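Local coordinates for protein secreted hemophore CSA2 (Candida albicans, PDB 4Y7S) that binds heme as a secreted hemophore and serves in the use of iron from human hemoglobin during hyphal growth, probably as part of a heme-transfer cascade across the cell wall, at residues 14-17 and 18-21; 45-48 and 49-52. One frame throughout, in Å; residues are numbered along the deposited sequence.

Two consecutive helix starts of the CFEM helical basket lie side by side here, their centres about 8 Å apart. Contact 1 comes first along the chain and opens helix 19-22; contact 2 follows it and opens helix 48-53, whose first turn faces the heme. The two turns are joined directly: G17 O lies 2.6 Å from T48 OG1, a probable hydrogen bond, and G17 N lies 2.9 Å from Y45 O, another. Contact 1 therefore sits just behind the backbone that presents the axial ligand of the iron, with G17 about 6 Å from the D47 side chain, while contact 2 holds that ligand itself. Tying the loop before helix 19-22 to this turn probably steadies it.

Contact 1 (14-17 and 18-21); sequences SING and FADR
With chi1 of N16 at 61°, its CG sits between the backbone N and the carbonyl carbon, and the amide folds forward over the turn; D20, with CG anti to its own carbonyl carbon (chi1 -78°), swings its carboxylate back to the preceding loop. The two side chains thus reach in opposite senses along the chain, and together they build a capped entry into the short helix 19-22 of the CFEM helical basket. N16 supplies the capping bond. N16 OD1 receives A19 N at 2.8 Å in a nearly straight bond, with the donor lying above the carbonyl plane, and F18 N more weakly. The same oxygen is thereby shared by two successive amides where the chain turns into the helix, while ND2 is held by V34 O.

D20 closes the turn from the other end. D20 OD2 accepts S14 N at 2.7 Å and D20 OD1 accepts I15 N at 2.9 Å, each through a syn lone pair, so the carboxylate bridges two successive amides like a fork; N16 N adds a weak third bond to OD1. Two separate grips should limit rotation of the group. The D20 backbone joins in as well, its N donating to N16 O at 2.9 Å.

Apolar packing completes the turn, the CG2 branch of I15 resting on the A19 methyl. The F18 ring leads away from the turn and meets W95 with nearly parallel planes. R21 bends back so that G17 O lies over one face of its guanidinium, displaced toward the rim, with R21 CG 3.3 Å from G17 O.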
# COMPACT_ATOMS: atom_id res chain seq x y z
N SER A 14 14.92 -15.29 12.63
CA SER A 14 15.07 -14.88 14.02
C SER A 14 14.17 -13.68 14.33
O SER A 14 13.48 -13.66 15.32
CB SER A 14 16.52 -14.53 14.32
OG SER A 14 17.37 -15.61 13.98
N ILE A 15 14.23 -12.68 13.46
CA ILE A 15 13.39 -11.50 13.56
C ILE A 15 12.37 -11.56 12.42
O ILE A 15 11.20 -11.83 12.63
CB ILE A 15 14.23 -10.20 13.46
CG1 ILE A 15 15.27 -10.14 14.59
CG2 ILE A 15 13.34 -8.97 13.50
CD1 ILE A 15 16.29 -8.99 14.41
N ASN A 16 12.83 -11.30 11.20
CA ASN A 16 12.04 -11.52 10.00
C ASN A 16 12.97 -11.62 8.78
O ASN A 16 14.17 -11.42 8.90
CB ASN A 16 10.98 -10.42 9.82
CG ASN A 16 11.57 -9.02 9.68
OD1 ASN A 16 12.31 -8.74 8.74
ND2 ASN A 16 11.21 -8.13 10.59
N GLY A 17 12.41 -11.96 7.62
CA GLY A 17 13.21 -12.22 6.44
C GLY A 17 14.00 -11.02 5.93
O GLY A 17 15.03 -11.20 5.28
N PHE A 18 13.53 -9.82 6.22
CA PHE A 18 14.23 -8.59 5.84
C PHE A 18 15.33 -8.27 6.86
O PHE A 18 16.49 -8.13 6.51
CB PHE A 18 13.24 -7.44 5.72
CG PHE A 18 13.87 -6.07 5.48
CD1 PHE A 18 14.35 -5.72 4.23
CD2 PHE A 18 13.93 -5.13 6.50
CE1 PHE A 18 14.91 -4.44 4.00
CE2 PHE A 18 14.47 -3.85 6.28
CZ PHE A 18 14.95 -3.51 5.03
N ALA A 19 14.93 -8.17 8.12
CA ALA A 19 15.85 -7.88 9.21
C ALA A 19 17.03 -8.85 9.30
O ALA A 19 18.16 -8.40 9.51
CB ALA A 19 15.09 -7.88 10.53
N ASP A 20 16.78 -10.15 9.16
CA ASP A 20 17.82 -11.14 9.34
C ASP A 20 18.96 -10.91 8.36
O ASP A 20 20.09 -11.25 8.63
CB ASP A 20 17.26 -12.58 9.17
CG ASP A 20 16.50 -13.08 10.40
OD1 ASP A 20 16.03 -12.24 11.21
OD2 ASP A 20 16.38 -14.32 10.58
N ARG A 21 18.67 -10.34 7.20
CA ARG A 21 19.71 -10.16 6.19
C ARG A 21 20.70 -9.07 6.54
O ARG A 21 21.85 -9.12 6.13
CB ARG A 21 19.09 -9.84 4.84
CG ARG A 21 18.17 -10.91 4.30
CD ARG A 21 18.87 -12.27 4.05
NE ARG A 21 17.78 -13.20 3.88
CZ ARG A 21 17.34 -14.03 4.81
NH1 ARG A 21 17.97 -14.16 5.97
NH2 ARG A 21 16.29 -14.78 4.54

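Contact 2 (45-48 and 49-52); sequences YWDT and GCLC. With HEB (heme b/c), chain D.
Metal coordination dominates where D47, the N-cap of helix 48-53, meets the first turn beyond it: D47 OD2 binds the heme iron at 2.2 Å as its axial ligand. The D47 side chain extends away from its own backbone N (chi1 -173°), which sends the carboxylate out to the metal and leaves OD1 beside the helix start.

Hydrogen bonds hold that second oxygen. C50 N donates to D47 OD1 at 3.1 Å, nearly straight but from well above the carboxylate plane, and a water donates to OD1 while accepting from G49 N. Behind the side chain, L51 N bonds to D47 O at 3.0 Å, an ordinary first-turn helical bond.

Packing and covalent links complete the site. C50 SG, in disulfide with C43, lies 3.4 Å from HEB C2C, and W46 CH2 comes within 3.6 Å of HEB CHA, approaching the porphyrin obliquely. On the side away from the heme, L51 CD1 lies against Y45 O, and C52 forms a disulfide with C85.

One carboxylate thus does two jobs, ligating iron through one oxygen and capping a helix through the other. The amide, the water and the helix start probably stabilise its negative charge and fix its orientation toward the metal.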
# COMPACT_ATOMS: atom_id res chain seq x y z
N TYR A 45 6.55 -14.52 7.25
CA TYR A 45 7.43 -13.63 8.01
C TYR A 45 8.91 -13.77 7.62
O TYR A 45 9.70 -12.85 7.84
CB TYR A 45 7.26 -13.90 9.51
CG TYR A 45 8.08 -15.05 10.10
CD1 TYR A 45 7.73 -16.37 9.87
CD2 TYR A 45 9.17 -14.79 10.90
CE1 TYR A 45 8.48 -17.42 10.42
CE2 TYR A 45 9.93 -15.83 11.46
CZ TYR A 45 9.58 -17.14 11.21
OH TYR A 45 10.31 -18.17 11.75
N TRP A 46 9.25 -14.90 7.01
CA TRP A 46 10.63 -15.20 6.59
C TRP A 46 10.92 -14.72 5.17
O TRP A 46 12.03 -14.84 4.69
CB TRP A 46 10.90 -16.71 6.67
CG TRP A 46 9.81 -17.54 6.07
CD1 TRP A 46 8.83 -18.23 6.75
CD2 TRP A 46 9.55 -17.76 4.67
NE1 TRP A 46 7.99 -18.86 5.86
CE2 TRP A 46 8.41 -18.59 4.58
CE3 TRP A 46 10.17 -17.34 3.49
CZ2 TRP A 46 7.88 -19.00 3.35
CZ3 TRP A 46 9.64 -17.75 2.28
CH2 TRP A 46 8.50 -18.57 2.22
N ASP A 47 9.92 -14.16 4.50
CA ASP A 47 10.01 -13.88 3.08
C ASP A 47 10.60 -12.49 2.78
O ASP A 47 9.89 -11.49 2.73
CB ASP A 47 8.61 -14.02 2.50
CG ASP A 47 8.58 -13.90 1.00
OD1 ASP A 47 9.56 -13.48 0.34
OD2 ASP A 47 7.51 -14.25 0.48
N THR A 48 11.90 -12.46 2.56
CA THR A 48 12.64 -11.24 2.31
C THR A 48 12.03 -10.42 1.18
O THR A 48 11.72 -9.25 1.35
CB THR A 48 14.10 -11.58 1.98
OG1 THR A 48 14.63 -12.41 3.01
CG2 THR A 48 14.95 -10.32 1.85
N GLY A 49 11.89 -11.03 0.02
CA GLY A 49 11.35 -10.35 -1.15
C GLY A 49 10.00 -9.72 -0.90
O GLY A 49 9.77 -8.57 -1.26
N CYS A 50 9.09 -10.46 -0.26
CA CYS A 50 7.78 -9.90 0.04
C CYS A 50 7.90 -8.68 0.99
O CYS A 50 7.29 -7.64 0.76
CB CYS A 50 6.88 -10.96 0.66
SG CYS A 50 5.19 -10.43 0.94
N LEU A 51 8.75 -8.78 2.01
CA LEU A 51 8.89 -7.69 2.98
C LEU A 51 9.65 -6.49 2.40
O LEU A 51 9.68 -5.41 3.01
CB LEU A 51 9.59 -8.21 4.23
CG LEU A 51 8.77 -9.24 5.00
CD1 LEU A 51 9.59 -9.86 6.12
CD2 LEU A 51 7.50 -8.65 5.54
N CYS A 52 10.26 -6.68 1.24
CA CYS A 52 10.89 -5.58 0.49
C CYS A 52 9.90 -4.78 -0.36
O CYS A 52 10.22 -3.67 -0.81
CB CYS A 52 11.98 -6.13 -0.43
SG CYS A 52 13.45 -6.72 0.44
FE HEB D . 6.97 -14.53 -1.60
CHA HEB D . 7.07 -17.91 -0.99
CHB HEB D . 10.14 -14.74 -2.96
CHC HEB D . 6.62 -11.41 -3.02
CHD HEB D . 3.66 -14.41 -0.80
NA HEB D . 8.35 -16.07 -1.94
C1A HEB D . 8.20 -17.37 -1.55
C2A HEB D . 9.42 -18.08 -1.86
C3A HEB D . 10.27 -17.21 -2.41
C4A HEB D . 9.61 -15.92 -2.47
CMA HEB D . 11.71 -17.47 -2.91
CAA HEB D . 9.65 -19.59 -1.60
CBA HEB D . 9.55 -20.34 -2.92
CGA HEB D . 9.90 -21.80 -2.75
O1A HEB D . 10.41 -22.42 -3.72
O2A HEB D . 9.66 -22.36 -1.66
NB HEB D . 8.11 -13.37 -2.78
C1B HEB D . 9.42 -13.57 -3.16
C2B HEB D . 9.91 -12.36 -3.79
C3B HEB D . 8.92 -11.47 -3.78
C4B HEB D . 7.80 -12.08 -3.16
CMB HEB D . 11.33 -12.14 -4.34
CAB HEB D . 8.84 -10.03 -4.31
CBB HEB D . 9.68 -9.56 -5.22
NC HEB D . 5.44 -13.18 -1.91
C1C HEB D . 5.52 -11.91 -2.42
C2C HEB D . 4.27 -11.20 -2.21
C3C HEB D . 3.46 -12.05 -1.58
C4C HEB D . 4.18 -13.30 -1.39
CMC HEB D . 4.03 -9.73 -2.66
CAC HEB D . 2.01 -11.87 -1.10
CBC HEB D . 1.28 -10.82 -1.48
ND HEB D . 5.58 -15.95 -1.04
C1D HEB D . 4.28 -15.63 -0.67
C2D HEB D . 3.66 -16.79 -0.07
C3D HEB D . 4.72 -17.89 -0.15
C4D HEB D . 5.87 -17.27 -0.75
CMD HEB D . 2.23 -16.90 0.48
CAD HEB D . 4.61 -19.33 0.38
CBD HEB D . 4.07 -20.30 -0.66
CGD HEB D . 3.70 -21.58 0.05
O1D HEB D . 3.98 -21.71 1.29
O2D HEB D . 3.12 -22.48 -0.62
O HOH W 1 12.34 -13.85 -0.45